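Local atomic coordinates of tartrate dehydrogenase/decarboxylase (Pseudomonas putida, PDB entry 3FLK), a protein that oxidises tartrate to oxaloglycolate with NAD, converts meso-tartrate to D-glycerate and oxidatively decarboxylates D-malate to pyruvate. Residues A[103-108]-A[270-275]; A[133-138]-A[169-174]. The protein carries 1 engineered substitution. All coordinates share one frame; numbering follows the deposited sequence.

Overall arrangement
Contacts 1 and 2 lie side by side in the large mixed sheet of this isocitrate/isopropylmalate dehydrogenase-type subunit, where strands 105-111 and 129-135 are neighbours. Contact 1 is the more deeply buried: a strand-to-loop pairing held by backbone bonds and apolar contacts, with a tyrosine-glutamate bond at its exposed margin. Contact 2, only partly buried, lays helix 165-181 on the sheet, and its apolar packing gives way to a polar, water-containing end. Bonds from Asn136 to Gln103 and from Arg134 to Asn106 stitch the two together, while Tyr174 packs on residues of both. Each strand also sends one arginine, Arg108 or Arg134, to the bound oxalate.

Contact 1. Residues A[103-108]-A[270-275]; sequences QYVNIR and LNPERN. With OXL (oxalate ion), chain G.
Leu270 is opposed by two residues, Tyr104 and Val105, in a classic beta bulge where strand 105-111 begins beside the end of antiparallel strand 266-270. Leu270 N donates to Val105 O at 2.8 Å, nearly straight at 168°, whereas the return bond from Val105 N to Leu270 O is weak. Beyond the bulge Pro272 takes over: its CD lies obliquely to the Tyr104 ring, 3.5 Å from CE2, and its CG is 3.7 Å from Val105 CG2. Tyrosine suits this place between the buried strand and the exposed Glu273: an apolar ring for the proline, a hydroxyl for the glutamate. Tyr104 OH donates to Glu273 OE2 at 2.7 Å, and that oxygen accepts through its syn lone pair; the carboxylate lies at the ring's edge, nearly coplanar with it. The bend in the Glu273 chain (chi2 77°) brings CD round to the ring. A phenylalanine in place of Tyr104 would probably leave Glu273 OE2 without this donor and its carboxylate freer to turn. In the next shell, a type I turn from Asn271 to Arg274 presents Pro272 and Glu273, and Asn271 ND2 ties the turn to Asp102 O. Tyr174 of helix 165-181 packs against Val105, Ile107 and Leu270. Farther along the strand, Asn106 OD1 receives Arg108 NE from above its amide plane, and Arg108 NH1 and NH2 both donate to oxalate O4, each at 3.0 Å.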
loop_
_atom_site.group_PDB
_atom_site.type_symbol
_atom_site.label_atom_id
_atom_site.label_comp_id
_atom_site.label_asym_id
_atom_site.label_seq_id
_atom_site.Cartn_x
_atom_site.Cartn_y
_atom_site.Cartn_z
ATOM N N GLN A 103 -21.457 -7.807 6.697
ATOM C CA GLN A 103 -21.299 -6.425 6.266
ATOM C C GLN A 103 -20.240 -6.368 5.166
ATOM O O GLN A 103 -19.166 -5.797 5.359
ATOM C CB GLN A 103 -20.914 -5.541 7.463
ATOM C CG GLN A 103 -21.976 -5.499 8.565
ATOM C CD GLN A 103 -21.479 -4.916 9.887
ATOM O OE1 GLN A 103 -20.281 -4.694 10.084
ATOM N NE2 GLN A 103 -22.410 -4.677 10.805
ATOM N N TYR A 104 -20.551 -6.957 4.012
ATOM C CA TYR A 104 -19.532 -7.221 2.985
ATOM C C TYR A 104 -19.011 -5.994 2.230
ATOM O O TYR A 104 -17.932 -6.044 1.637
ATOM C CB TYR A 104 -19.972 -8.339 2.026
ATOM C CG TYR A 104 -21.187 -8.033 1.174
ATOM C CD1 TYR A 104 -21.051 -7.412 -0.066
ATOM C CD2 TYR A 104 -22.467 -8.396 1.591
ATOM C CE1 TYR A 104 -22.160 -7.137 -0.860
ATOM C CE2 TYR A 104 -23.586 -8.129 0.799
ATOM C CZ TYR A 104 -23.420 -7.497 -0.422
ATOM O OH TYR A 104 -24.511 -7.221 -1.216
ATOM N N VAL A 105 -19.775 -4.905 2.248
ATOM C CA VAL A 105 -19.355 -3.667 1.594
ATOM C C VAL A 105 -18.814 -2.676 2.620
ATOM O O VAL A 105 -19.538 -2.242 3.517
ATOM C CB VAL A 105 -20.501 -2.977 0.809
ATOM C CG1 VAL A 105 -19.928 -1.937 -0.129
ATOM C CG2 VAL A 105 -21.314 -3.977 0.020
ATOM N N ASN A 106 -17.542 -2.321 2.475
ATOM C CA ASN A 106 -16.933 -1.284 3.303
ATOM C C ASN A 106 -16.696 -0.037 2.455
ATOM O O ASN A 106 -15.761 0.010 1.653
ATOM C CB ASN A 106 -15.631 -1.785 3.940
ATOM C CG ASN A 106 -15.201 -0.951 5.145
ATOM O OD1 ASN A 106 -15.587 0.205 5.292
ATOM N ND2 ASN A 106 -14.402 -1.550 6.015
ATOM N N ILE A 107 -17.566 0.955 2.629
ATOM C CA ILE A 107 -17.536 2.194 1.848
ATOM C C ILE A 107 -16.754 3.274 2.585
ATOM O O ILE A 107 -17.098 3.635 3.712
ATOM C CB ILE A 107 -18.974 2.717 1.548
ATOM C CG1 ILE A 107 -19.767 1.708 0.711
ATOM C CG2 ILE A 107 -18.932 4.081 0.854
ATOM C CD1 ILE A 107 -19.293 1.578 -0.742
ATOM N N ARG A 108 -15.719 3.797 1.933
ATOM C CA ARG A 108 -14.830 4.784 2.544
ATOM C C ARG A 108 -14.527 5.938 1.576
ATOM O O ARG A 108 -13.630 5.826 0.734
ATOM C CB ARG A 108 -13.538 4.102 3.030
ATOM C CG ARG A 108 -13.767 3.098 4.157
ATOM C CD ARG A 108 -12.524 2.279 4.500
ATOM N NE ARG A 108 -12.701 1.557 5.760
ATOM C CZ ARG A 108 -11.708 1.071 6.506
ATOM N NH1 ARG A 108 -10.444 1.218 6.132
ATOM N NH2 ARG A 108 -11.984 0.438 7.638
ATOM N N LEU A 270 -21.512 -1.987 5.460
ATOM C CA LEU A 270 -22.900 -2.201 5.080
ATOM C C LEU A 270 -23.254 -3.653 4.806
ATOM O O LEU A 270 -22.526 -4.370 4.111
ATOM C CB LEU A 270 -23.261 -1.361 3.847
ATOM C CG LEU A 270 -23.116 0.164 3.881
ATOM C CD1 LEU A 270 -23.595 0.745 2.563
ATOM C CD2 LEU A 270 -23.875 0.791 5.051
ATOM N N ASN A 271 -24.383 -4.066 5.373
ATOM C CA ASN A 271 -25.113 -5.238 4.921
ATOM C C ASN A 271 -26.289 -4.708 4.089
ATOM O O ASN A 271 -27.346 -4.399 4.642
ATOM C CB ASN A 271 -25.593 -6.064 6.120
ATOM C CG ASN A 271 -26.442 -7.264 5.713
ATOM O OD1 ASN A 271 -27.623 -7.342 6.052
ATOM N ND2 ASN A 271 -25.845 -8.200 4.985
ATOM N N PRO A 272 -26.098 -4.577 2.759
ATOM C CA PRO A 272 -27.045 -3.881 1.874
ATOM C C PRO A 272 -28.448 -4.491 1.848
ATOM O O PRO A 272 -29.427 -3.771 1.637
ATOM C CB PRO A 272 -26.393 -4.003 0.491
ATOM C CG PRO A 272 -24.961 -4.286 0.763
ATOM C CD PRO A 272 -24.950 -5.107 2.004
ATOM N N GLU A 273 -28.536 -5.800 2.071
ATOM C CA GLU A 273 -29.816 -6.513 2.089
ATOM C C GLU A 273 -30.605 -6.229 3.367
ATOM O O GLU A 273 -31.789 -6.560 3.461
ATOM C CB GLU A 273 -29.598 -8.022 1.928
ATOM C CG GLU A 273 -29.013 -8.444 0.576
ATOM C CD GLU A 273 -27.516 -8.176 0.457
ATOM O OE1 GLU A 273 -26.823 -8.143 1.499
ATOM O OE2 GLU A 273 -27.032 -7.997 -0.682
ATOM N N ARG A 274 -29.931 -5.618 4.343
ATOM C CA ARG A 274 -30.525 -5.223 5.623
ATOM C C ARG A 274 -31.080 -6.409 6.419
ATOM O O ARG A 274 -32.109 -6.299 7.088
ATOM C CB ARG A 274 -31.580 -4.123 5.427
ATOM C CG ARG A 274 -31.014 -2.847 4.829
ATOM C CD ARG A 274 -32.109 -1.919 4.343
ATOM N NE ARG A 274 -31.568 -0.817 3.551
ATOM C CZ ARG A 274 -31.231 0.375 4.041
ATOM N NH1 ARG A 274 -31.377 0.642 5.334
ATOM N NH2 ARG A 274 -30.751 1.307 3.229
ATOM N N ASN A 275 -30.379 -7.538 6.341
ATOM C CA ASN A 275 -30.703 -8.712 7.146
ATOM C C ASN A 275 -30.128 -8.575 8.549
ATOM O O ASN A 275 -30.647 -9.154 9.507
ATOM C CB ASN A 275 -30.171 -9.984 6.483
ATOM C CG ASN A 275 -30.904 -10.327 5.199
ATOM O OD1 ASN A 275 -32.098 -10.053 5.056
ATOM N ND2 ASN A 275 -30.192 -10.936 4.257
HETATM C C1 OXL G . -7.996 -1.759 9.662
HETATM C C2 OXL G . -9.185 -1.236 8.983
HETATM O O1 OXL G . -6.933 -1.093 9.614
HETATM O O2 OXL G . -10.248 -1.896 9.002
HETATM O O3 OXL G . -8.062 -2.857 10.258
HETATM O O4 OXL G . -9.101 -0.136 8.389
#

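Contact 2. Residues A[133-138]-A[169-174]. With OXL (oxalate ion), chain G.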
loop_
_atom_site.group_PDB
_atom_site.type_symbol
_atom_site.label_atom_id
_atom_site.label_comp_id
_atom_site.label_asym_id
_atom_site.label_seq_id
_atom_site.Cartn_x
_atom_site.Cartn_y
_atom_site.Cartn_z
ATOM N N VAL A 133 -14.336 1.186 -2.345
ATOM C CA VAL A 133 -15.278 0.110 -2.074
ATOM C C VAL A 133 -14.434 -1.115 -1.725
ATOM O O VAL A 133 -13.786 -1.708 -2.592
ATOM C CB VAL A 133 -16.203 -0.167 -3.293
ATOM C CG1 VAL A 133 -17.169 -1.309 -3.003
ATOM C CG2 VAL A 133 -16.979 1.096 -3.679
ATOM N N ARG A 134 -14.430 -1.466 -0.443
ATOM C CA ARG A 134 -13.540 -2.499 0.078
ATOM C C ARG A 134 -14.309 -3.763 0.454
ATOM O O ARG A 134 -15.293 -3.703 1.195
ATOM C CB ARG A 134 -12.771 -1.946 1.288
ATOM C CG ARG A 134 -11.972 -2.969 2.088
ATOM C CD ARG A 134 -11.633 -2.415 3.462
ATOM N NE ARG A 134 -10.872 -3.363 4.274
ATOM C CZ ARG A 134 -10.631 -3.218 5.574
ATOM N NH1 ARG A 134 -11.094 -2.159 6.227
ATOM N NH2 ARG A 134 -9.925 -4.134 6.224
ATOM N N GLU A 135 -13.854 -4.905 -0.062
ATOM C CA GLU A 135 -14.413 -6.200 0.321
ATOM C C GLU A 135 -14.122 -6.436 1.802
ATOM O O GLU A 135 -12.989 -6.265 2.252
ATOM C CB GLU A 135 -13.832 -7.327 -0.540
ATOM C CG GLU A 135 -14.705 -8.590 -0.590
ATOM C CD GLU A 135 -14.797 -9.306 0.753
ATOM O OE1 GLU A 135 -13.742 -9.518 1.393
ATOM O OE2 GLU A 135 -15.926 -9.644 1.176
ATOM N N ASN A 136 -15.145 -6.844 2.545
ATOM C CA ASN A 136 -15.109 -6.766 4.002
ATOM C C ASN A 136 -15.284 -8.096 4.759
ATOM O O ASN A 136 -15.356 -8.094 5.993
ATOM C CB ASN A 136 -16.175 -5.759 4.454
ATOM C CG ASN A 136 -15.783 -4.992 5.702
ATOM O OD1 ASN A 136 -14.610 -4.689 5.928
ATOM N ND2 ASN A 136 -16.780 -4.645 6.507
ATOM N N THR A 137 -15.351 -9.220 4.039
ATOM C CA THR A 137 -15.657 -10.518 4.680
ATOM C C THR A 137 -14.696 -11.680 4.378
ATOM O O THR A 137 -14.787 -12.737 5.010
ATOM C CB THR A 137 -17.099 -11.010 4.368
ATOM O OG1 THR A 137 -17.264 -11.159 2.952
ATOM C CG2 THR A 137 -18.152 -10.049 4.922
ATOM N N GLU A 138 -13.798 -11.500 3.412
ATOM C CA GLU A 138 -12.882 -12.573 3.010
ATOM C C GLU A 138 -11.521 -12.015 2.586
ATOM O O GLU A 138 -11.123 -10.934 3.029
ATOM C CB GLU A 138 -13.516 -13.463 1.915
ATOM C CG GLU A 138 -13.981 -12.721 0.651
ATOM C CD GLU A 138 -14.581 -13.640 -0.415
ATOM O OE1 GLU A 138 -14.173 -13.527 -1.592
ATOM O OE2 GLU A 138 -15.461 -14.467 -0.088
ATOM N N ASP A 169 -17.975 -11.549 -6.566
ATOM C CA ASP A 169 -19.021 -11.014 -7.442
ATOM C C ASP A 169 -19.850 -9.907 -6.787
ATOM O O ASP A 169 -20.127 -8.891 -7.420
ATOM C CB ASP A 169 -19.940 -12.129 -7.955
ATOM C CG ASP A 169 -19.322 -12.921 -9.100
ATOM O OD1 ASP A 169 -18.172 -12.628 -9.493
ATOM O OD2 ASP A 169 -19.997 -13.840 -9.614
ATOM N N ARG A 170 -20.225 -10.102 -5.525
ATOM C CA ARG A 170 -21.099 -9.154 -4.832
ATOM C C ARG A 170 -20.441 -7.804 -4.519
ATOM O O ARG A 170 -21.111 -6.773 -4.553
ATOM C CB ARG A 170 -21.738 -9.779 -3.584
ATOM C CG ARG A 170 -20.779 -10.122 -2.455
ATOM C CD ARG A 170 -21.528 -10.781 -1.311
ATOM N NE ARG A 170 -20.651 -11.080 -0.182
ATOM C CZ ARG A 170 -21.062 -11.581 0.978
ATOM N NH1 ARG A 170 -22.349 -11.842 1.188
ATOM N NH2 ARG A 170 -20.178 -11.817 1.939
ATOM N N ILE A 171 -19.142 -7.806 -4.222
ATOM C CA ILE A 171 -18.421 -6.545 -4.016
ATOM C C ILE A 171 -18.214 -5.805 -5.343
ATOM O O ILE A 171 -18.341 -4.580 -5.399
ATOM C CB ILE A 171 -17.080 -6.721 -3.214
ATOM C CG1 ILE A 171 -16.561 -5.367 -2.704
ATOM C CG2 ILE A 171 -16.010 -7.442 -4.034
ATOM C CD1 ILE A 171 -17.400 -4.761 -1.579
ATOM N N LEU A 172 -17.918 -6.556 -6.404
ATOM C CA LEU A 172 -17.745 -5.985 -7.740
ATOM C C LEU A 172 -19.056 -5.401 -8.253
ATOM O O LEU A 172 -19.070 -4.310 -8.828
ATOM C CB LEU A 172 -17.204 -7.031 -8.724
ATOM C CG LEU A 172 -15.752 -7.493 -8.547
ATOM C CD1 LEU A 172 -15.475 -8.700 -9.429
ATOM C CD2 LEU A 172 -14.748 -6.372 -8.820
ATOM N N LYS A 173 -20.152 -6.122 -8.028
ATOM C CA LYS A 173 -21.480 -5.647 -8.408
ATOM C C LYS A 173 -21.816 -4.330 -7.709
ATOM O O LYS A 173 -22.262 -3.383 -8.355
ATOM C CB LYS A 173 -22.553 -6.697 -8.117
ATOM C CG LYS A 173 -23.943 -6.298 -8.608
ATOM C CD LYS A 173 -24.921 -7.454 -8.540
ATOM C CE LYS A 173 -26.277 -7.060 -9.117
ATOM N NZ LYS A 173 -26.978 -6.060 -8.268
ATOM N N TYR A 174 -21.585 -4.271 -6.400
ATOM C CA TYR A 174 -21.844 -3.048 -5.645
ATOM C C TYR A 174 -21.076 -1.861 -6.230
ATOM O O TYR A 174 -21.655 -0.793 -6.452
ATOM C CB TYR A 174 -21.523 -3.224 -4.155
ATOM C CG TYR A 174 -22.164 -2.158 -3.290
ATOM C CD1 TYR A 174 -23.414 -2.369 -2.704
ATOM C CD2 TYR A 174 -21.538 -0.928 -3.084
ATOM C CE1 TYR A 174 -24.016 -1.385 -1.916
ATOM C CE2 TYR A 174 -22.133 0.062 -2.302
ATOM C CZ TYR A 174 -23.368 -0.174 -1.722
ATOM O OH TYR A 174 -23.957 0.800 -0.943
HETATM C C1 OXL G . -7.996 -1.759 9.662
HETATM C C2 OXL G . -9.185 -1.236 8.983
HETATM O O1 OXL G . -6.933 -1.093 9.614
HETATM O O2 OXL G . -10.248 -1.896 9.002
HETATM O O3 OXL G . -8.062 -2.857 10.258
HETATM O O4 OXL G . -9.101 -0.136 8.389
HETATM O O HOH W 1 -18.003 -9.860 -0.439
#
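Arg170 and Thr137 meet at the edge of the arginine's guanidinium: Thr137 OG1 lies close to its plane and accepts from NH2 at 3.2 Å, while a water, also at the edge, accepts from NE. The remaining terminal nitrogen, NH1, forms a salt bridge with Asp102. The Arg134 guanidinium has Asn136 OD1 over one face, toward the rim, and oxalate O2 at its edge, where NH1 donates at 2.9 Å and 170°; its NE is held by Asn245 O. The Tyr174 ring is met obliquely by Val133 CG1. Strand 133-135 and helix 169-174, which carry these two arginines, run antiparallel, their axes 8.7 Å apart, as one layer of helix on the sheet. Ile171 supplies much of the apolar contact. With CG1 anti to the backbone N (chi1 -165°), that carbon rests on Glu135 CA, and CD1 reaches Val133 CG1 at 3.7 Å. A branched isoleucine suits the place because CG2 is left to pack on Glu135 CG, 3.9 Å away. Past its methylenes, Glu135 folds back on its own loop: OE1 accepts from Glu138 N, and OE2 from both Thr137 N and Thr137 OG1, the hydroxyl at 2.7 Å. These bonds hold the start of the loop that follows the oxalate-binding strand. The water donates to Glu135 OE2 as well, at 2.6 Å. Glu135 and Arg170 are therefore linked through a hydroxyl and a water, their charged atoms not in direct contact, and their opposite charges probably polarise both bridges.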